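Local coordinates for putative nisin-resistance protein (Streptococcus agalactiae 515, PDB 4Y68), which probably confers resistance to the lantibiotic nisin by recognising and cleaving it as a membrane-attached peptidase of family S41, at residues G36-E44 with W55-E63; Y111-I121 with L141-S149. All blocks are in the same frame, centred on the assembly; numbering follows the deposited sequence.

The two contacts lie on opposite sides of the chain's centre, their own centres about 50 Å apart and their nearest atoms about 31 Å, and they share no helix or strand. Contact 1 pairs two helices near the N-terminus; its buried Leu40, Val43 and Trp55 are bordered by a salt-bridge network that reaches bridging waters. Contact 2 sets a helix against a face of the mixed sheet, at its outermost two strands. There the core is largely aliphatic, built on Leu119, Ile121, Leu141 and Ile144, with the Tyr111 ring beside them, and polar bonds gather at the loop end, where an arginine holds a main-chain carbonyl instead of a carboxylate. Both are partly buried, and they bury similar areas.

Contact 1: G36-E44 with W55-E63; sequences GRVILDRVE and WQIIRQRSE
Trp55 opens an antiparallel helix pair: helix 55-66 runs back along helix 32-46, the two short segments inclined at 167° with their axes 10.9 Å apart. Trp55 NE1 donates to Glu44 OE1 at 2.9 Å, almost straight and in the ring plane, but reaches the oxygen from above the carboxylate plane. Farther round the same ring, Trp55 CH2 packs against CG1 of Val43 at 3.5 Å.

Next comes Arg59, whose CG lies anti to the backbone N (chi1 163°) and whose chain runs extended to NE, carrying the guanidinium across to the first helix. Arg59 NH2 bridges to Asp41 OD1 at 2.8 Å and NE turns back to Glu63 OE2 on its own helix. NH1 forms a salt bridge with Glu44 OE1, though its modelled length is implausibly short and doubtful. Three carboxylates thus share one cation, which probably favours its charged form, and Leu40 CB lies over one guanidinium face.

Ser62 OG touches the Leu40 methyls in van der Waals contact only, and helix 72-87 covers both residues through Ala82, Ile78 and Val79. At Glu63, CG meets Leu40 CD1 at 3.7 Å and Arg37 crosses the side chain at about a right angle. No N-H of Arg37 points at Glu63 OE2; instead a water takes a bond from Arg37 NH1 at 2.7 Å and gives one to Glu63 O at 3.1 Å.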
loop_
_atom_site.group_PDB
_atom_site.type_symbol
_atom_site.label_atom_id
_atom_site.label_comp_id
_atom_site.label_asym_id
_atom_site.label_seq_id
_atom_site.Cartn_x
_atom_site.Cartn_y
_atom_site.Cartn_z
ATOM N N GLY A 36 21.313 -10.374 11.897
ATOM C CA GLY A 36 21.639 -9.613 10.708
ATOM C C GLY A 36 21.697 -10.473 9.459
ATOM O O GLY A 36 21.298 -10.040 8.377
ATOM N N ARG A 37 22.190 -11.700 9.602
ATOM C CA ARG A 37 22.345 -12.580 8.453
ATOM C C ARG A 37 20.982 -13.103 7.957
ATOM O O ARG A 37 20.789 -13.326 6.757
ATOM C CB ARG A 37 23.288 -13.733 8.783
ATOM C CG ARG A 37 24.738 -13.299 8.884
ATOM C CD ARG A 37 25.641 -14.454 9.259
ATOM N NE ARG A 37 25.837 -15.390 8.159
ATOM C CZ ARG A 37 26.811 -15.282 7.257
ATOM N NH1 ARG A 37 27.669 -14.268 7.320
ATOM N NH2 ARG A 37 26.925 -16.186 6.289
ATOM N N VAL A 38 20.043 -13.255 8.883
ATOM C CA VAL A 38 18.672 -13.628 8.546
ATOM C C VAL A 38 18.051 -12.591 7.620
ATOM O O VAL A 38 17.357 -12.937 6.675
ATOM C CB VAL A 38 17.786 -13.769 9.817
ATOM C CG1 VAL A 38 16.303 -13.616 9.453
ATOM C CG2 VAL A 38 18.057 -15.096 10.494
ATOM N N ILE A 39 18.309 -11.316 7.886
ATOM C CA ILE A 39 17.764 -10.266 7.029
ATOM C C ILE A 39 18.407 -10.295 5.639
ATOM O O ILE A 39 17.733 -10.117 4.634
ATOM C CB ILE A 39 17.944 -8.874 7.649
ATOM C CG1 ILE A 39 17.196 -8.798 8.994
ATOM C CG2 ILE A 39 17.473 -7.783 6.646
ATOM C CD1 ILE A 39 17.607 -7.592 9.867
ATOM N N LEU A 40 19.707 -10.549 5.583
ATOM C CA LEU A 40 20.406 -10.615 4.305
ATOM C C LEU A 40 19.892 -11.785 3.456
ATOM O O LEU A 40 19.678 -11.630 2.252
ATOM C CB LEU A 40 21.929 -10.705 4.530
ATOM C CG LEU A 40 22.566 -9.467 5.190
ATOM C CD1 LEU A 40 24.048 -9.687 5.482
ATOM C CD2 LEU A 40 22.382 -8.190 4.329
ATOM N N ASP A 41 19.658 -12.939 4.079
ATOM C CA ASP A 41 19.083 -14.073 3.360
ATOM C C ASP A 41 17.729 -13.719 2.710
ATOM O O ASP A 41 17.503 -14.019 1.535
ATOM C CB ASP A 41 18.900 -15.276 4.302
ATOM C CG ASP A 41 20.223 -15.949 4.677
ATOM O OD1 ASP A 41 21.208 -15.861 3.915
ATOM O OD2 ASP A 41 20.272 -16.585 5.739
ATOM N N ARG A 42 16.834 -13.086 3.470
ATOM C CA ARG A 42 15.516 -12.710 2.948
ATOM C C ARG A 42 15.637 -11.741 1.806
ATOM O O ARG A 42 14.968 -11.880 0.783
ATOM C CB ARG A 42 14.648 -12.058 4.024
ATOM C CG ARG A 42 14.067 -13.001 4.999
ATOM C CD ARG A 42 12.909 -13.799 4.404
ATOM N NE ARG A 42 12.362 -14.652 5.451
ATOM C CZ ARG A 42 11.738 -15.802 5.240
ATOM N NH1 ARG A 42 11.559 -16.251 3.999
ATOM N NH2 ARG A 42 11.296 -16.501 6.277
ATOM N N VAL A 43 16.485 -10.736 2.004
ATOM C CA VAL A 43 16.689 -9.726 0.984
ATOM C C VAL A 43 17.165 -10.389 -0.291
ATOM O O VAL A 43 16.610 -10.140 -1.367
ATOM C CB VAL A 43 17.684 -8.657 1.446
ATOM C CG1 VAL A 43 18.074 -7.748 0.275
ATOM C CG2 VAL A 43 17.082 -7.857 2.584
ATOM N N GLU A 44 18.159 -11.269 -0.169
ATOM C CA GLU A 44 18.645 -11.982 -1.338
ATOM C C GLU A 44 17.543 -12.878 -1.947
ATOM O O GLU A 44 17.412 -12.987 -3.177
ATOM C CB GLU A 44 19.900 -12.814 -1.004
ATOM C CG GLU A 44 20.381 -13.635 -2.188
ATOM C CD GLU A 44 21.905 -13.850 -2.267
ATOM O OE1 GLU A 44 22.719 -13.123 -1.626
ATOM O OE2 GLU A 44 22.297 -14.769 -3.018
ATOM N N TRP A 55 25.689 -6.269 -5.700
ATOM C CA TRP A 55 24.949 -6.786 -4.551
ATOM C C TRP A 55 25.848 -7.531 -3.575
ATOM O O TRP A 55 25.813 -7.268 -2.387
ATOM C CB TRP A 55 23.823 -7.707 -4.996
ATOM C CG TRP A 55 23.377 -8.623 -3.906
ATOM C CD1 TRP A 55 23.531 -9.991 -3.859
ATOM C CD2 TRP A 55 22.723 -8.246 -2.678
ATOM N NE1 TRP A 55 22.995 -10.474 -2.689
ATOM C CE2 TRP A 55 22.489 -9.430 -1.950
ATOM C CE3 TRP A 55 22.306 -7.017 -2.132
ATOM C CZ2 TRP A 55 21.853 -9.428 -0.696
ATOM C CZ3 TRP A 55 21.681 -7.012 -0.895
ATOM C CH2 TRP A 55 21.466 -8.208 -0.183
ATOM N N GLN A 56 26.630 -8.500 -4.040
ATOM C CA GLN A 56 27.641 -9.063 -3.136
ATOM C C GLN A 56 28.710 -8.024 -3.162
ATOM O O GLN A 56 28.836 -7.364 -4.155
ATOM C CB GLN A 56 28.151 -10.408 -3.604
ATOM C CG GLN A 56 28.701 -10.352 -4.977
ATOM C CD GLN A 56 27.899 -11.198 -5.923
ATOM O OE1 GLN A 56 26.930 -11.853 -5.507
ATOM N NE2 GLN A 56 28.294 -11.204 -7.212
ATOM N N ILE A 57 29.470 -7.849 -2.104
ATOM C CA ILE A 57 30.304 -6.628 -1.940
ATOM C C ILE A 57 29.572 -5.809 -0.938
ATOM O O ILE A 57 30.057 -5.638 0.174
ATOM C CB ILE A 57 30.533 -5.731 -3.206
ATOM C CG1 ILE A 57 31.458 -6.390 -4.238
ATOM C CG2 ILE A 57 31.127 -4.364 -2.805
ATOM C CD1 ILE A 57 31.515 -5.617 -5.561
ATOM N N ILE A 58 28.390 -5.312 -1.325
ATOM C CA ILE A 58 27.522 -4.675 -0.338
ATOM C C ILE A 58 27.172 -5.712 0.720
ATOM O O ILE A 58 27.316 -5.460 1.920
ATOM C CB ILE A 58 26.246 -4.087 -0.951
ATOM C CG1 ILE A 58 26.572 -2.810 -1.724
ATOM C CG2 ILE A 58 25.248 -3.747 0.143
ATOM C CD1 ILE A 58 25.398 -2.312 -2.607
ATOM N N ARG A 59 26.771 -6.898 0.272
ATOM C CA ARG A 59 26.408 -7.952 1.204
ATOM C C ARG A 59 27.633 -8.433 1.991
ATOM O O ARG A 59 27.571 -8.602 3.215
ATOM C CB ARG A 59 25.752 -9.135 0.484
ATOM C CG ARG A 59 25.739 -10.383 1.351
ATOM C CD ARG A 59 24.823 -11.497 0.853
ATOM N NE ARG A 59 24.398 -12.344 1.971
ATOM C CZ ARG A 59 23.487 -13.313 1.875
ATOM N NH1 ARG A 59 22.923 -13.587 0.706
ATOM N NH2 ARG A 59 23.139 -14.013 2.945
ATOM N N GLN A 60 28.740 -8.659 1.287
ATOM C CA GLN A 60 29.981 -9.071 1.940
ATOM C C GLN A 60 30.409 -8.024 2.958
ATOM O O GLN A 60 30.751 -8.354 4.092
ATOM C CB GLN A 60 31.091 -9.314 0.903
ATOM C CG GLN A 60 32.505 -9.443 1.485
ATOM C CD GLN A 60 33.242 -8.097 1.601
ATOM O OE1 GLN A 60 32.924 -7.115 0.899
ATOM N NE2 GLN A 60 34.233 -8.048 2.493
ATOM N N ARG A 61 30.361 -6.755 2.567
ATOM C CA ARG A 61 30.749 -5.687 3.480
ATOM C C ARG A 61 29.851 -5.681 4.714
ATOM O O ARG A 61 30.286 -5.380 5.832
ATOM C CB ARG A 61 30.691 -4.327 2.790
ATOM C CG ARG A 61 31.045 -3.190 3.737
ATOM C CD ARG A 61 31.333 -1.878 3.000
ATOM N NE ARG A 61 30.179 -1.399 2.247
ATOM C CZ ARG A 61 30.112 -1.366 0.922
ATOM N NH1 ARG A 61 31.141 -1.767 0.191
ATOM N NH2 ARG A 61 29.018 -0.920 0.328
ATOM N N SER A 62 28.584 -6.017 4.501
ATOM C CA SER A 62 27.625 -6.032 5.588
ATOM C C SER A 62 27.902 -7.194 6.558
ATOM O O SER A 62 27.897 -7.027 7.774
ATOM C CB SER A 62 26.219 -6.117 5.000
ATOM O OG SER A 62 25.266 -6.191 6.028
ATOM N N GLU A 63 28.162 -8.373 6.004
ATOM C CA GLU A 63 28.537 -9.541 6.808
ATOM C C GLU A 63 29.807 -9.313 7.641
ATOM O O GLU A 63 29.908 -9.775 8.777
ATOM C CB GLU A 63 28.713 -10.760 5.904
ATOM C CG GLU A 63 27.413 -11.224 5.306
ATOM C CD GLU A 63 27.606 -12.179 4.170
ATOM O OE1 GLU A 63 28.753 -12.304 3.710
ATOM O OE2 GLU A 63 26.613 -12.802 3.727
HETATM O O HOH W 1 28.486 -12.514 9.215
HETATM O O HOH W 2 29.684 -15.108 5.162
HETATM O O HOH W 3 21.269 -15.848 0.565
#

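Contact 2: Y111-I121 with L141-S149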
loop_
_atom_site.group_PDB
_atom_site.type_symbol
_atom_site.label_atom_id
_atom_site.label_comp_id
_atom_site.label_asym_id
_atom_site.label_seq_id
_atom_site.Cartn_x
_atom_site.Cartn_y
_atom_site.Cartn_z
ATOM N N TYR A 111 -16.522 11.837 5.350
ATOM C CA TYR A 111 -17.124 12.469 4.175
ATOM C C TYR A 111 -17.795 13.784 4.536
ATOM O O TYR A 111 -18.174 14.005 5.683
ATOM C CB TYR A 111 -18.143 11.547 3.511
ATOM C CG TYR A 111 -19.523 11.661 4.125
ATOM C CD1 TYR A 111 -19.812 11.053 5.335
ATOM C CD2 TYR A 111 -20.522 12.405 3.510
ATOM C CE1 TYR A 111 -21.052 11.165 5.910
ATOM C CE2 TYR A 111 -21.774 12.514 4.071
ATOM C CZ TYR A 111 -22.034 11.892 5.274
ATOM O OH TYR A 111 -23.278 11.992 5.849
ATOM N N ARG A 112 -17.921 14.656 3.544
ATOM C CA ARG A 112 -18.770 15.842 3.632
ATOM C C ARG A 112 -19.642 15.923 2.383
ATOM O O ARG A 112 -19.151 15.752 1.274
ATOM C CB ARG A 112 -17.948 17.120 3.751
ATOM C CG ARG A 112 -17.025 17.173 4.942
ATOM C CD ARG A 112 -17.777 17.308 6.249
ATOM N NE ARG A 112 -16.839 17.601 7.334
ATOM C CZ ARG A 112 -16.253 16.677 8.090
ATOM N NH1 ARG A 112 -16.524 15.396 7.905
ATOM N NH2 ARG A 112 -15.410 17.039 9.044
ATOM N N ARG A 113 -20.927 16.188 2.552
ATOM C CA ARG A 113 -21.763 16.431 1.390
ATOM C C ARG A 113 -21.424 17.791 0.774
ATOM O O ARG A 113 -21.475 18.805 1.454
ATOM C CB ARG A 113 -23.237 16.368 1.762
ATOM C CG ARG A 113 -24.142 16.578 0.566
ATOM C CD ARG A 113 -25.573 16.282 0.891
ATOM N NE ARG A 113 -25.791 14.892 1.254
ATOM C CZ ARG A 113 -25.963 13.902 0.379
ATOM N NH1 ARG A 113 -25.932 14.126 -0.933
ATOM N NH2 ARG A 113 -26.163 12.679 0.818
ATOM N N LEU A 114 -21.057 17.801 -0.504
ATOM C CA LEU A 114 -20.797 19.041 -1.238
ATOM C C LEU A 114 -22.091 19.678 -1.736
ATOM O O LEU A 114 -22.261 20.892 -1.688
ATOM C CB LEU A 114 -19.862 18.784 -2.423
ATOM C CG LEU A 114 -18.407 19.216 -2.248
ATOM C CD1 LEU A 114 -17.974 19.036 -0.819
ATOM C CD2 LEU A 114 -17.485 18.448 -3.182
ATOM N N ASN A 115 -22.990 18.849 -2.239
ATOM C CA ASN A 115 -24.328 19.285 -2.584
ATOM C C ASN A 115 -25.189 18.048 -2.650
ATOM O O ASN A 115 -24.753 16.969 -2.253
ATOM C CB ASN A 115 -24.347 20.082 -3.896
ATOM C CG ASN A 115 -23.921 19.265 -5.109
ATOM O OD1 ASN A 115 -24.118 18.045 -5.176
ATOM N ND2 ASN A 115 -23.365 19.954 -6.102
ATOM N N GLU A 116 -26.406 18.175 -3.143
ATOM C CA GLU A 116 -27.314 17.041 -3.079
ATOM C C GLU A 116 -26.825 15.846 -3.916
ATOM O O GLU A 116 -27.299 14.720 -3.729
ATOM C CB GLU A 116 -28.722 17.462 -3.526
ATOM C CG GLU A 116 -29.103 18.886 -3.127
ATOM C CD GLU A 116 -28.549 19.924 -4.098
ATOM O OE1 GLU A 116 -28.354 21.092 -3.696
ATOM O OE2 GLU A 116 -28.311 19.569 -5.274
ATOM N N ASP A 117 -25.878 16.073 -4.824
ATOM C CA ASP A 117 -25.469 15.002 -5.735
ATOM C C ASP A 117 -24.050 14.477 -5.522
ATOM O O ASP A 117 -23.720 13.379 -5.980
ATOM C CB ASP A 117 -25.614 15.469 -7.179
ATOM C CG ASP A 117 -27.066 15.637 -7.583
ATOM O OD1 ASP A 117 -27.910 14.977 -6.947
ATOM O OD2 ASP A 117 -27.364 16.421 -8.510
ATOM N N ILE A 118 -23.218 15.251 -4.830
ATOM C CA ILE A 118 -21.800 14.928 -4.693
ATOM C C ILE A 118 -21.335 14.777 -3.236
ATOM O O ILE A 118 -21.515 15.690 -2.425
ATOM C CB ILE A 118 -20.941 16.007 -5.368
ATOM C CG1 ILE A 118 -21.282 16.116 -6.855
ATOM C CG2 ILE A 118 -19.456 15.724 -5.138
ATOM C CD1 ILE A 118 -20.370 17.085 -7.615
ATOM N N LEU A 119 -20.749 13.625 -2.912
ATOM C CA LEU A 119 -20.090 13.415 -1.622
ATOM C C LEU A 119 -18.576 13.509 -1.795
ATOM O O LEU A 119 -18.025 13.020 -2.784
ATOM C CB LEU A 119 -20.443 12.052 -1.020
ATOM C CG LEU A 119 -21.910 11.677 -0.781
ATOM C CD1 LEU A 119 -22.002 10.407 0.064
ATOM C CD2 LEU A 119 -22.660 12.821 -0.124
ATOM N N LEU A 120 -17.912 14.156 -0.848
ATOM C CA LEU A 120 -16.456 14.210 -0.819
ATOM C C LEU A 120 -15.945 13.217 0.223
ATOM O O LEU A 120 -16.147 13.416 1.416
ATOM C CB LEU A 120 -15.959 15.628 -0.503
ATOM C CG LEU A 120 -14.463 15.770 -0.165
ATOM C CD1 LEU A 120 -13.566 15.187 -1.251
ATOM C CD2 LEU A 120 -14.090 17.222 0.074
ATOM N N ILE A 121 -15.294 12.140 -0.209
ATOM C CA ILE A 121 -14.829 11.157 0.763
ATOM C C ILE A 121 -13.302 11.211 0.942
ATOM O O ILE A 121 -12.537 11.100 -0.009
ATOM C CB ILE A 121 -15.278 9.745 0.378
ATOM C CG1 ILE A 121 -16.807 9.697 0.275
ATOM C CG2 ILE A 121 -14.883 8.744 1.447
ATOM C CD1 ILE A 121 -17.350 8.350 -0.176
ATOM N N LEU A 141 -16.663 3.260 5.265
ATOM C CA LEU A 141 -16.698 3.523 3.836
ATOM C C LEU A 141 -17.921 2.865 3.208
ATOM O O LEU A 141 -18.685 3.502 2.481
ATOM C CB LEU A 141 -15.421 3.021 3.157
ATOM C CG LEU A 141 -14.268 4.017 3.187
ATOM C CD1 LEU A 141 -12.965 3.365 2.797
ATOM C CD2 LEU A 141 -14.578 5.171 2.252
ATOM N N GLN A 142 -18.081 1.579 3.491
ATOM C CA GLN A 142 -19.230 0.818 3.041
ATOM C C GLN A 142 -20.537 1.580 3.338
ATOM O O GLN A 142 -21.357 1.778 2.447
ATOM C CB GLN A 142 -19.221 -0.552 3.709
ATOM C CG GLN A 142 -20.408 -1.433 3.410
ATOM C CD GLN A 142 -20.222 -2.270 2.176
ATOM O OE1 GLN A 142 -19.838 -1.773 1.109
ATOM N NE2 GLN A 142 -20.490 -3.559 2.307
ATOM N N ASN A 143 -20.714 2.044 4.573
ATOM C CA ASN A 143 -21.949 2.744 4.913
ATOM C C ASN A 143 -22.168 3.963 4.052
ATOM O O ASN A 143 -23.270 4.184 3.554
ATOM C CB ASN A 143 -21.986 3.172 6.371
ATOM C CG ASN A 143 -23.204 4.044 6.674
ATOM O OD1 ASN A 143 -23.186 5.260 6.457
ATOM N ND2 ASN A 143 -24.283 3.417 7.137
ATOM N N ILE A 144 -21.117 4.749 3.869
ATOM C CA ILE A 144 -21.222 5.954 3.061
ATOM C C ILE A 144 -21.652 5.633 1.651
ATOM O O ILE A 144 -22.546 6.276 1.121
ATOM C CB ILE A 144 -19.900 6.729 3.001
ATOM C CG1 ILE A 144 -19.595 7.342 4.378
ATOM C CG2 ILE A 144 -19.971 7.791 1.884
ATOM C CD1 ILE A 144 -18.228 7.993 4.471
ATOM N N LEU A 145 -21.015 4.623 1.057
ATOM C CA LEU A 145 -21.231 4.298 -0.350
ATOM C C LEU A 145 -22.569 3.593 -0.578
ATOM O O LEU A 145 -23.196 3.801 -1.609
ATOM C CB LEU A 145 -20.085 3.427 -0.884
ATOM C CG LEU A 145 -18.710 4.099 -1.023
ATOM C CD1 LEU A 145 -17.609 3.096 -1.364
ATOM C CD2 LEU A 145 -18.749 5.198 -2.057
ATOM N N MET A 146 -23.002 2.778 0.386
ATOM C CA MET A 146 -24.206 1.957 0.214
ATOM C C MET A 146 -25.501 2.621 0.734
ATOM O O MET A 146 -26.573 2.420 0.161
ATOM C CB MET A 146 -24.019 0.590 0.896
ATOM C CG MET A 146 -22.980 -0.345 0.219
ATOM S SD MET A 146 -23.326 -0.857 -1.494
ATOM C CE MET A 146 -24.929 -1.647 -1.331
ATOM N N GLU A 147 -25.402 3.414 1.796
ATOM C CA GLU A 147 -26.586 3.984 2.435
ATOM C C GLU A 147 -26.761 5.502 2.317
ATOM O O GLU A 147 -27.656 6.067 2.938
ATOM C CB GLU A 147 -26.571 3.621 3.902
ATOM C CG GLU A 147 -26.251 2.167 4.127
ATOM C CD GLU A 147 -27.222 1.545 5.063
ATOM O OE1 GLU A 147 -28.352 2.058 5.135
ATOM O OE2 GLU A 147 -26.866 0.560 5.736
ATOM N N LYS A 148 -25.907 6.170 1.552
ATOM C CA LYS A 148 -26.069 7.602 1.367
ATOM C C LYS A 148 -26.574 7.858 -0.033
ATOM O O LYS A 148 -26.473 7.009 -0.918
ATOM C CB LYS A 148 -24.767 8.367 1.589
ATOM C CG LYS A 148 -24.183 8.264 2.994
ATOM C CD LYS A 148 -25.062 8.907 4.046
ATOM C CE LYS A 148 -24.263 9.100 5.327
ATOM N NZ LYS A 148 -25.113 9.462 6.477
ATOM N N SER A 149 -27.117 9.046 -0.234
ATOM C CA SER A 149 -27.676 9.389 -1.522
ATOM C C SER A 149 -26.736 10.327 -2.279
ATOM O O SER A 149 -26.289 11.341 -1.735
ATOM C CB SER A 149 -29.048 10.024 -1.326
ATOM O OG SER A 149 -29.366 10.861 -2.412
#
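Arg113 reaches over to the loop after the helix and takes hold of one main-chain oxygen, Ser149 O, with two nitrogens. Arg113 NH1 and NH2 each donate to Ser149 O at 2.9 Å; the oxygen lies in the guanidinium plane, and the NH2 bond falls on a lone pair while NH1 comes in nearly along the C=O axis. A bend at chi3 (-63°) swings the group round, and Leu119 CD2 sits over the centre of one guanidinium face. NH1 also makes a weak bond to Asn115 O in the turn between the strands.

That turn is secured by Asn115, whose OD1 accepts from Asp117 N at 2.7 Å and from Ile118 N at 3.0 Å, the two donors arriving from opposite faces of the amide plane. It is an Asx turn, and it leads into strand 118-122, the first strand of a beta-alpha-beta unit completed by helix 131-147 and strand 152-156. Arg112 and Leu120 exchange backbone bonds both ways across the hairpin, and Arg112 NH1 donates to Tyr111 O, with Glu110 a second partner for the guanidinium through NH2.

Between sheet and helix the contact is mainly apolar. The Ile121 and Ile144 side chains run alongside each other, head to tail, with Ile121 CD1 only 3.4 Å from Ile144 CG2, a tight fit, and Ile121 CG2 meets Leu141 CD2. Tyr111 lays its CD1 against Ile144 CD1 at 3.6 Å, and Lys148 crosses the Tyr111 side chain at about a right angle, with Lys148 NZ 3.2 Å from Tyr111 OH.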